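Local coordinates for protein NAD-dependent epimerase/dehydratase (PDB 3GPI) that is of unproven function but probably binds NAD as a Rossmann-fold member of the NAD-dependent epimerase/dehydratase family, at residues A[61-66]-A[98-103]; A[220-225]-A[238-243]; A[106-111]-A[135-140]; A[190-195]-A[257-262]. All coordinates share one frame; numbering follows the deposited sequence. Where two conformers were deposited one is given.

Contact 1 (A[61-66]-A[98-103]); sequences HLRPEI and GAPLQH
The two loops 61-66 and 98-103 run side by side in nearly the same direction, their end-to-end directions only 16° apart, and finish in a parallel bridge between Ile66 and His103. They are the lead-ins to strands 66-69 and 103-109, parallel neighbours in the central sheet of the Rossmann fold, whose pairing therefore starts here. Glu65 O receives the first bond, from Gln102 N at 2.7 Å, nearly straight and in the carbonyl plane on a lone pair. Beyond it the side chains of Glu65 and Gln102 lie alongside each other, and the far carboxylate oxygen Glu65 OE1 is held by the backbone N of Lys5. Proline suits position 100, where the chain makes an inverse gamma turn and no N-H is needed. Its ring also meets Arg63, whose chain bends at chi3 (59°) so that the guanidinium lies over Pro100 CD, 3.4 Å from NH1. Ile66 and His103 likewise run side by side, CD1 of the one 3.6 Å from CB of the other, while the imidazole reaches on to Ser148 and Thr150. At the outer end Arg63 NH2 donates to Gly98 O over 2.9 Å, approaching from above the carbonyl plane.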
# COMPACT_ATOMS: atom_id res chain seq x y z
N HIS A 61 -9.14 -3.89 24.39
CA HIS A 61 -8.22 -3.85 25.53
C HIS A 61 -6.83 -3.34 25.17
O HIS A 61 -6.05 -2.93 26.05
CB HIS A 61 -8.11 -5.20 26.19
CG HIS A 61 -9.28 -5.56 27.03
ND1 HIS A 61 -9.63 -6.88 27.25
CD2 HIS A 61 -10.19 -4.80 27.68
CE1 HIS A 61 -10.72 -6.91 28.01
NE2 HIS A 61 -11.07 -5.66 28.29
N LEU A 62 -6.50 -3.36 23.89
CA LEU A 62 -5.24 -2.78 23.45
C LEU A 62 -5.23 -1.26 23.54
O LEU A 62 -4.18 -0.62 23.51
CB LEU A 62 -4.94 -3.17 22.00
CG LEU A 62 -4.74 -4.67 21.76
CD1 LEU A 62 -4.77 -4.93 20.24
CD2 LEU A 62 -3.44 -5.11 22.39
N ARG A 63 -6.41 -0.67 23.63
CA ARG A 63 -6.57 0.78 23.70
C ARG A 63 -5.66 1.56 22.73
O ARG A 63 -4.93 2.45 23.13
CB ARG A 63 -6.35 1.25 25.16
CG ARG A 63 -7.43 0.66 26.07
CD ARG A 63 -7.50 1.32 27.45
NE ARG A 63 -7.75 2.76 27.31
CZ ARG A 63 -8.90 3.29 26.90
NH1 ARG A 63 -8.97 4.60 26.74
NH2 ARG A 63 -9.98 2.56 26.70
N PRO A 64 -5.75 1.23 21.43
CA PRO A 64 -4.87 1.98 20.52
C PRO A 64 -5.34 3.43 20.36
O PRO A 64 -6.54 3.71 20.40
CB PRO A 64 -5.07 1.23 19.19
CG PRO A 64 -6.51 0.73 19.28
CD PRO A 64 -6.56 0.23 20.71
N GLU A 65 -4.39 4.35 20.15
CA GLU A 65 -4.73 5.69 19.71
C GLU A 65 -4.79 5.75 18.19
O GLU A 65 -5.43 6.64 17.64
CB GLU A 65 -3.67 6.67 20.19
CG GLU A 65 -3.94 7.12 21.64
CD GLU A 65 -3.12 6.43 22.71
OE1 GLU A 65 -1.99 5.93 22.45
OE2 GLU A 65 -3.59 6.45 23.88
N ILE A 66 -4.10 4.82 17.51
CA ILE A 66 -4.05 4.83 16.06
C ILE A 66 -4.39 3.44 15.53
O ILE A 66 -3.86 2.43 16.02
CB ILE A 66 -2.64 5.23 15.54
CG1 ILE A 66 -2.19 6.58 16.07
CG2 ILE A 66 -2.55 5.17 14.00
CD1 ILE A 66 -2.90 7.78 15.50
N GLY A 98 -14.72 2.29 22.61
CA GLY A 98 -14.14 2.38 23.94
C GLY A 98 -12.66 2.72 23.90
O GLY A 98 -12.12 3.20 24.90
N ALA A 99 -11.98 2.42 22.79
CA ALA A 99 -10.55 2.75 22.67
C ALA A 99 -10.42 4.26 22.48
O ALA A 99 -11.33 4.92 21.97
CB ALA A 99 -9.95 2.04 21.44
N PRO A 100 -9.27 4.82 22.86
CA PRO A 100 -8.98 6.24 22.76
C PRO A 100 -8.49 6.56 21.35
O PRO A 100 -7.45 7.17 21.16
CB PRO A 100 -7.89 6.42 23.80
CG PRO A 100 -7.12 5.14 23.69
CD PRO A 100 -8.18 4.07 23.48
N LEU A 101 -9.28 6.13 20.37
CA LEU A 101 -8.86 6.21 18.98
C LEU A 101 -8.84 7.65 18.47
O LEU A 101 -9.85 8.37 18.54
CB LEU A 101 -9.82 5.34 18.16
CG LEU A 101 -9.48 5.08 16.69
CD1 LEU A 101 -8.18 4.31 16.65
CD2 LEU A 101 -10.60 4.23 16.06
N GLN A 102 -7.68 8.08 17.97
CA GLN A 102 -7.49 9.45 17.49
C GLN A 102 -7.39 9.54 15.97
O GLN A 102 -7.62 10.60 15.40
CB GLN A 102 -6.21 10.04 18.08
CG GLN A 102 -6.29 10.25 19.59
CD GLN A 102 -4.95 10.62 20.19
OE1 GLN A 102 -3.89 10.14 19.73
NE2 GLN A 102 -4.97 11.43 21.25
N HIS A 103 -7.02 8.45 15.31
CA HIS A 103 -6.86 8.51 13.87
C HIS A 103 -6.90 7.12 13.29
O HIS A 103 -6.42 6.16 13.89
CB HIS A 103 -5.53 9.17 13.46
CG HIS A 103 -5.63 9.91 12.15
ND1 HIS A 103 -6.30 11.10 12.01
CD2 HIS A 103 -5.21 9.57 10.91
CE1 HIS A 103 -6.22 11.51 10.75
NE2 HIS A 103 -5.57 10.59 10.06

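Contact 2 (A[220-225]-A[238-243]); sequences VHDLLR and GATPPV
Arg225 leaves helix 220-230 with CB directed at the loop 238-243 and CG anti to its own carbonyl carbon (chi1 -74°), and the chain then runs extended from CG to NE. CD passes Thr240 CG2 at 3.8 Å, and NE comes nearer still to the same methyl, which sits 3.5 Å above one face of the guanidinium, toward its rim. At the tip NH1 and NH2 grip one atom end-on, Gly238 O, at 2.8 Å from NH1 and 3.0 Å from NH2. The first bond lies almost along the C=O axis, whereas NH2 comes from above the carbonyl plane. Glycine fits position 238 because its backbone angles would jam a CB against the preceding carbonyl. This end-on grip on one carbonyl oxygen, a surface contact, ties the start of helix 220-230 to the loop following it. An alanine in place of Arg225 would remove both bonds to Gly238 O and the flat surface under Thr240 CG2, and would probably loosen this part of the loop. One turn back, Pro241 CD stands over the centre of the His221 ring, 3.6 Å from the centroid, a CH-pi contact; His221 NE2 is bonded to Pro176 O, which would hold the ring's rotation. Thr240 keeps its methyl toward the helix and its hydroxyl to water, for OG1 lies 2.7 Å from a water that donates to Asp222 OD1.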
# COMPACT_ATOMS: atom_id res chain seq x y z
N VAL A 220 4.76 -0.30 -19.22
CA VAL A 220 5.21 -1.60 -18.71
C VAL A 220 6.38 -2.16 -19.56
O VAL A 220 7.29 -2.77 -19.03
CB VAL A 220 4.04 -2.61 -18.56
CG1 VAL A 220 3.46 -3.04 -19.93
CG2 VAL A 220 4.42 -3.80 -17.72
N HIS A 221 6.36 -1.92 -20.86
CA HIS A 221 7.46 -2.42 -21.68
C HIS A 221 8.77 -1.73 -21.41
O HIS A 221 9.81 -2.35 -21.54
CB HIS A 221 7.11 -2.35 -23.20
CG HIS A 221 6.26 -3.50 -23.65
ND1 HIS A 221 6.77 -4.54 -24.40
CD2 HIS A 221 4.94 -3.78 -23.44
CE1 HIS A 221 5.80 -5.41 -24.63
NE2 HIS A 221 4.69 -4.98 -24.06
N ASP A 222 8.73 -0.46 -21.02
CA ASP A 222 9.98 0.18 -20.66
C ASP A 222 10.55 -0.41 -19.38
O ASP A 222 11.76 -0.59 -19.26
CB ASP A 222 9.80 1.69 -20.48
CG ASP A 222 9.59 2.43 -21.79
OD1 ASP A 222 9.75 1.84 -22.88
OD2 ASP A 222 9.25 3.62 -21.68
N LEU A 223 9.70 -0.74 -18.42
CA LEU A 223 10.16 -1.34 -17.18
C LEU A 223 10.70 -2.74 -17.46
O LEU A 223 11.78 -3.08 -16.98
CB LEU A 223 9.00 -1.40 -16.18
CG LEU A 223 9.36 -2.09 -14.87
CD1 LEU A 223 10.53 -1.40 -14.13
CD2 LEU A 223 8.17 -2.14 -13.95
N LEU A 224 9.97 -3.52 -18.25
CA LEU A 224 10.39 -4.89 -18.56
C LEU A 224 11.71 -4.90 -19.31
O LEU A 224 12.57 -5.69 -18.98
CB LEU A 224 9.30 -5.63 -19.31
CG LEU A 224 8.07 -5.97 -18.51
CD1 LEU A 224 6.92 -6.32 -19.48
CD2 LEU A 224 8.36 -7.11 -17.51
N ARG A 225 11.89 -3.98 -20.27
CA ARG A 225 13.17 -3.94 -20.99
C ARG A 225 14.31 -3.51 -20.09
O ARG A 225 15.39 -4.04 -20.21
CB ARG A 225 13.07 -3.02 -22.20
CG ARG A 225 12.28 -3.63 -23.34
CD ARG A 225 12.21 -2.64 -24.45
NE ARG A 225 11.62 -3.24 -25.63
CZ ARG A 225 11.93 -2.84 -26.86
NH1 ARG A 225 12.84 -1.88 -27.05
NH2 ARG A 225 11.32 -3.42 -27.89
N GLY A 238 14.17 -2.72 -31.12
CA GLY A 238 13.10 -2.14 -31.88
C GLY A 238 12.17 -1.36 -30.98
O GLY A 238 12.31 -1.33 -29.76
N ALA A 239 11.21 -0.71 -31.61
CA ALA A 239 10.18 0.05 -30.89
C ALA A 239 9.40 -0.84 -29.94
O ALA A 239 9.14 -1.99 -30.24
CB ALA A 239 9.24 0.69 -31.88
N THR A 240 9.03 -0.30 -28.78
CA THR A 240 8.01 -0.93 -27.95
C THR A 240 6.64 -0.72 -28.58
O THR A 240 6.47 0.10 -29.49
CB THR A 240 7.99 -0.31 -26.55
OG1 THR A 240 7.83 1.10 -26.68
CG2 THR A 240 9.28 -0.56 -25.81
N PRO A 241 5.62 -1.47 -28.12
CA PRO A 241 4.28 -1.20 -28.62
C PRO A 241 3.88 0.24 -28.24
O PRO A 241 4.45 0.80 -27.31
CB PRO A 241 3.43 -2.23 -27.89
CG PRO A 241 4.40 -3.29 -27.42
CD PRO A 241 5.64 -2.55 -27.12
N PRO A 242 2.98 0.87 -28.98
CA PRO A 242 2.50 2.19 -28.61
C PRO A 242 2.05 2.24 -27.12
O PRO A 242 1.43 1.29 -26.59
CB PRO A 242 1.27 2.40 -29.57
CG PRO A 242 0.96 1.08 -30.10
CD PRO A 242 2.25 0.34 -30.16
N VAL A 243 2.41 3.35 -26.48
CA VAL A 243 2.10 3.54 -25.06
C VAL A 243 0.63 3.89 -24.95
O VAL A 243 0.19 4.93 -25.49
CB VAL A 243 2.96 4.65 -24.47
CG1 VAL A 243 2.56 4.93 -23.01
CG2 VAL A 243 4.44 4.28 -24.57
O HOH W 1 7.34 2.29 -24.31
O HOH W 2 15.45 -1.39 -28.97

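Contact 3 (A[106-111]-A[135-140])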
# COMPACT_ATOMS: atom_id res chain seq x y z
N PHE A 106 -6.10 4.25 6.52
CA PHE A 106 -6.69 3.15 5.79
C PHE A 106 -5.93 2.97 4.49
O PHE A 106 -5.83 3.93 3.69
CB PHE A 106 -8.16 3.49 5.53
CG PHE A 106 -8.88 2.49 4.67
CD1 PHE A 106 -9.36 1.30 5.21
CD2 PHE A 106 -9.08 2.75 3.32
CE1 PHE A 106 -10.02 0.35 4.40
CE2 PHE A 106 -9.74 1.82 2.51
CZ PHE A 106 -10.20 0.62 3.04
N VAL A 107 -5.43 1.75 4.26
CA VAL A 107 -4.67 1.47 3.04
C VAL A 107 -5.65 1.03 1.97
O VAL A 107 -6.24 -0.03 2.02
CB VAL A 107 -3.58 0.41 3.25
CG1 VAL A 107 -2.81 0.15 1.96
CG2 VAL A 107 -2.62 0.82 4.39
N SER A 108 -5.78 1.90 1.00
CA SER A 108 -6.65 1.66 -0.16
C SER A 108 -5.76 1.38 -1.36
O SER A 108 -4.57 1.08 -1.22
CB SER A 108 -7.48 2.90 -0.34
OG SER A 108 -8.42 2.78 -1.41
N SER A 109 -6.33 1.49 -2.56
CA SER A 109 -5.63 1.18 -3.79
C SER A 109 -5.92 2.20 -4.87
O SER A 109 -7.06 2.64 -5.00
CB SER A 109 -6.17 -0.17 -4.31
OG SER A 109 -5.63 -0.46 -5.60
N THR A 110 -4.92 2.55 -5.68
CA THR A 110 -5.15 3.39 -6.87
C THR A 110 -6.00 2.68 -7.93
O THR A 110 -6.37 3.34 -8.91
CB THR A 110 -3.87 3.93 -7.46
OG1 THR A 110 -3.01 2.82 -7.73
CG2 THR A 110 -3.18 4.90 -6.45
N GLY A 111 -6.31 1.40 -7.74
CA GLY A 111 -7.18 0.69 -8.71
C GLY A 111 -8.57 1.29 -8.68
O GLY A 111 -9.36 1.04 -9.60
N LYS A 135 -14.93 -0.99 -6.61
CA LYS A 135 -16.19 -0.57 -6.02
C LYS A 135 -16.20 -0.92 -4.52
O LYS A 135 -16.64 -0.11 -3.70
CB LYS A 135 -17.36 -1.19 -6.78
CG LYS A 135 -17.57 -0.58 -8.16
CD LYS A 135 -18.61 -1.35 -8.93
CE LYS A 135 -18.96 -0.63 -10.24
NZ LYS A 135 -19.65 -1.60 -11.17
N ARG A 136 -15.73 -2.12 -4.19
CA ARG A 136 -15.65 -2.58 -2.81
C ARG A 136 -14.69 -1.68 -2.03
O ARG A 136 -14.91 -1.39 -0.86
CB ARG A 136 -15.16 -4.04 -2.74
CG ARG A 136 -16.27 -5.09 -3.08
CD ARG A 136 -15.70 -6.50 -3.05
NE ARG A 136 -14.90 -6.83 -4.24
CZ ARG A 136 -14.19 -7.95 -4.40
NH1 ARG A 136 -13.52 -8.16 -5.53
NH2 ARG A 136 -14.17 -8.89 -3.44
N MET A 137 -13.62 -1.24 -2.68
CA MET A 137 -12.68 -0.38 -2.00
C MET A 137 -13.22 1.01 -1.72
O MET A 137 -13.06 1.55 -0.61
CB MET A 137 -11.42 -0.27 -2.85
CG MET A 137 -10.26 0.34 -2.11
SD MET A 137 -9.75 -0.41 -0.48
CE MET A 137 -8.76 -1.69 -1.00
N LEU A 138 -13.92 1.58 -2.70
CA LEU A 138 -14.57 2.86 -2.44
C LEU A 138 -15.67 2.73 -1.36
O LEU A 138 -15.87 3.67 -0.59
CB LEU A 138 -15.10 3.52 -3.73
CG LEU A 138 -14.04 3.97 -4.74
CD1 LEU A 138 -14.77 4.44 -6.03
CD2 LEU A 138 -13.10 5.06 -4.19
N GLU A 139 -16.36 1.58 -1.30
CA GLU A 139 -17.36 1.35 -0.27
C GLU A 139 -16.72 1.30 1.13
O GLU A 139 -17.28 1.86 2.09
CB GLU A 139 -18.13 0.07 -0.56
CG GLU A 139 -19.06 -0.36 0.55
CD GLU A 139 -20.01 -1.43 0.09
OE1 GLU A 139 -19.54 -2.55 -0.23
OE2 GLU A 139 -21.22 -1.14 0.06
N ALA A 140 -15.55 0.65 1.24
CA ALA A 140 -14.81 0.60 2.51
C ALA A 140 -14.32 2.00 2.89
O ALA A 140 -14.41 2.38 4.08
CB ALA A 140 -13.66 -0.41 2.45
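Helix 132-143 packs on strand 103-109 in the alpha/beta layering of a Rossmann fold, a buried contact. The segment axes approach to 8.8 Å and run roughly antiparallel, at 153°. Met137 has the largest share of the contact. Its CG is anti to the backbone N (chi1 -167°), and bends at chi2 and chi3 carry the thioether across the strand, CE ending near Ser108 CA, where a flexible, unbranched chain can fit between the side chains of Phe106 and Ser108. CG meets Ser108 OG at 3.1 Å, a tight approach. That hydroxyl is bonded to Glu141 OE2, one helical turn beyond Met137, so this buried hydroxyl is satisfied. SD lies 3.7 Å from CZ of Phe106 in an oblique Met-aromatic contact, the two side chains sliding past each other in opposite directions. The tip of the same ring meets Ala140 CB, also 3.7 Å from Phe106 CZ; the small alanine lets the helix come close while phenylalanine spans from the strand. Helix 86-95 closes on Phe106 through Leu89. Where the strand ends, Ser109 OG accepts from Gly111 N at 2.9 Å, an ST turn leading into a short 3-10 segment. Such packing of a helix lengthwise on a strand, by small and apolar side chains, is typical of the layered alpha/beta architecture of Rossmann-type dehydrogenases and epimerases.

Contact 4 (A[190-195]-A[257-262]); sequences GAAFIA and SGYQLI
Tyr259, Phe193 and Ala192 bury the most surface where helix 187-201, which flanks the Rossmann sheet, meets the loop between helices 252-256 and 266-277. Tyr259 has CG anti to its backbone N (chi1 177°), which carries the ring to the helix, a face turned to Phe193. Phe193 CB stands over that face, 4.1 Å from the ring centroid and almost on the normal, as a CH-pi contact. The Phe193 ring, itself with CG anti to its backbone N (179°), turns an edge to the same face. The result is an offset edge-to-face pair with planes at 63°, in which CD1 of Phe193 comes 3.6 Å from CG of Tyr259. An aromatic residue suits each position, since one supplies a broad face and the other a C-H edge. Phe193 makes a second edge-to-face pair with Tyr210, so its ring meets two tyrosines. Ala192 CB approaches the tip of Tyr259, 3.2 Å from OH, a closeness that a larger side chain would hardly permit. The hydroxyl is bonded to Asp189 OD1, which also takes the backbone N of Ile262. A leucine in place of Tyr259 would lose the aromatic face under Phe193 and the bond to Asp189, and would probably loosen the loop against the helix. Before the tyrosine the chain turns at Gly258, which takes a positive phi after the end of helix 252-256. Ser257 OG, bonded to Leu254 O, spans it as an ST turn, accepting from Tyr259 N at 3.2 Å, and lies at the edge of the Phe193 ring, 3.5 Å from CE1.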
# COMPACT_ATOMS: atom_id res chain seq x y z
N GLY A 190 6.07 2.74 1.39
CA GLY A 190 4.69 2.75 1.87
C GLY A 190 4.68 2.70 3.40
O GLY A 190 3.95 3.46 4.04
N ALA A 191 5.50 1.81 3.99
CA ALA A 191 5.53 1.71 5.43
C ALA A 191 6.11 2.96 6.06
O ALA A 191 5.56 3.44 7.07
CB ALA A 191 6.39 0.49 5.82
N ALA A 192 7.22 3.44 5.52
CA ALA A 192 7.88 4.61 6.11
C ALA A 192 7.02 5.85 5.96
O ALA A 192 7.03 6.73 6.82
CB ALA A 192 9.25 4.83 5.50
N PHE A 193 6.24 5.96 4.89
CA PHE A 193 5.36 7.14 4.76
C PHE A 193 4.27 7.08 5.82
O PHE A 193 3.94 8.10 6.45
CB PHE A 193 4.75 7.19 3.35
CG PHE A 193 3.80 8.35 3.15
CD1 PHE A 193 4.23 9.64 3.33
CD2 PHE A 193 2.50 8.14 2.73
CE1 PHE A 193 3.38 10.72 3.14
CE2 PHE A 193 1.61 9.20 2.54
CZ PHE A 193 2.06 10.49 2.74
N ILE A 194 3.69 5.92 6.05
CA ILE A 194 2.69 5.82 7.13
C ILE A 194 3.32 6.13 8.49
O ILE A 194 2.75 6.89 9.29
CB ILE A 194 2.04 4.45 7.20
CG1 ILE A 194 1.31 4.17 5.88
CG2 ILE A 194 1.10 4.36 8.40
CD1 ILE A 194 0.84 2.75 5.74
N ALA A 195 4.53 5.63 8.75
CA ALA A 195 5.21 5.98 10.01
C ALA A 195 5.48 7.45 10.09
O ALA A 195 5.35 8.04 11.18
CB ALA A 195 6.52 5.20 10.17
N SER A 257 4.13 16.79 1.75
CA SER A 257 4.07 16.47 3.18
C SER A 257 5.44 16.55 3.79
O SER A 257 5.55 16.55 5.03
CB SER A 257 3.53 15.04 3.43
OG SER A 257 4.52 14.08 3.04
N GLY A 258 6.48 16.56 2.95
CA GLY A 258 7.86 16.58 3.43
C GLY A 258 8.49 15.20 3.48
O GLY A 258 9.68 15.09 3.76
N TYR A 259 7.69 14.16 3.21
CA TYR A 259 8.24 12.82 3.22
C TYR A 259 9.28 12.67 2.11
O TYR A 259 9.06 13.13 0.99
CB TYR A 259 7.11 11.78 3.04
CG TYR A 259 7.71 10.38 2.98
CD1 TYR A 259 8.23 9.79 4.14
CD2 TYR A 259 7.79 9.68 1.78
CE1 TYR A 259 8.83 8.53 4.12
CE2 TYR A 259 8.36 8.42 1.74
CZ TYR A 259 8.90 7.87 2.89
OH TYR A 259 9.52 6.66 2.87
N GLN A 260 10.40 12.02 2.42
CA GLN A 260 11.47 11.77 1.44
C GLN A 260 11.50 10.31 1.03
O GLN A 260 11.72 9.41 1.83
CB GLN A 260 12.84 12.18 1.98
CG GLN A 260 12.93 13.70 2.11
CD GLN A 260 14.25 14.15 2.68
OE1 GLN A 260 14.62 13.76 3.79
NE2 GLN A 260 14.95 15.00 1.95
N LEU A 261 11.23 10.06 -0.25
CA LEU A 261 11.26 8.69 -0.72
C LEU A 261 12.63 8.03 -0.58
O LEU A 261 13.66 8.60 -0.96
CB LEU A 261 10.81 8.64 -2.18
CG LEU A 261 9.33 8.92 -2.43
CD1 LEU A 261 9.09 9.44 -3.85
CD2 LEU A 261 8.41 7.71 -2.12
N ILE A 262 12.61 6.82 -0.06
CA ILE A 262 13.82 5.98 -0.01
C ILE A 262 14.18 5.55 -1.43
O ILE A 262 15.35 5.54 -1.80
CB ILE A 262 13.58 4.72 0.84
CG1 ILE A 262 13.20 5.11 2.28
CG2 ILE A 262 14.82 3.80 0.86
CD1 ILE A 262 12.62 3.95 3.06

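Contact 3 is the buried one, and contact 2 lies on the surface, with contacts 1 and 4 between them in burial. Contacts 1 and 3 share strand 103-109: contact 1 sets its start beside a neighbouring strand by backbone bonds, and contact 3 packs its later part against a helix with no bond across. Contact 4 covers a different helix, yet touches contact 3 where Val107 CG2 packs on Ile194 CD1, 4.2 Å away. Aromatic rings and apolar groups dominate contacts 3 and 4, whereas each of the outlying pair uses an arginine to hold a glycine carbonyl. Contacts 1 and 2 lie on opposite sides of the chain's centre, about 48 Å apart between centres.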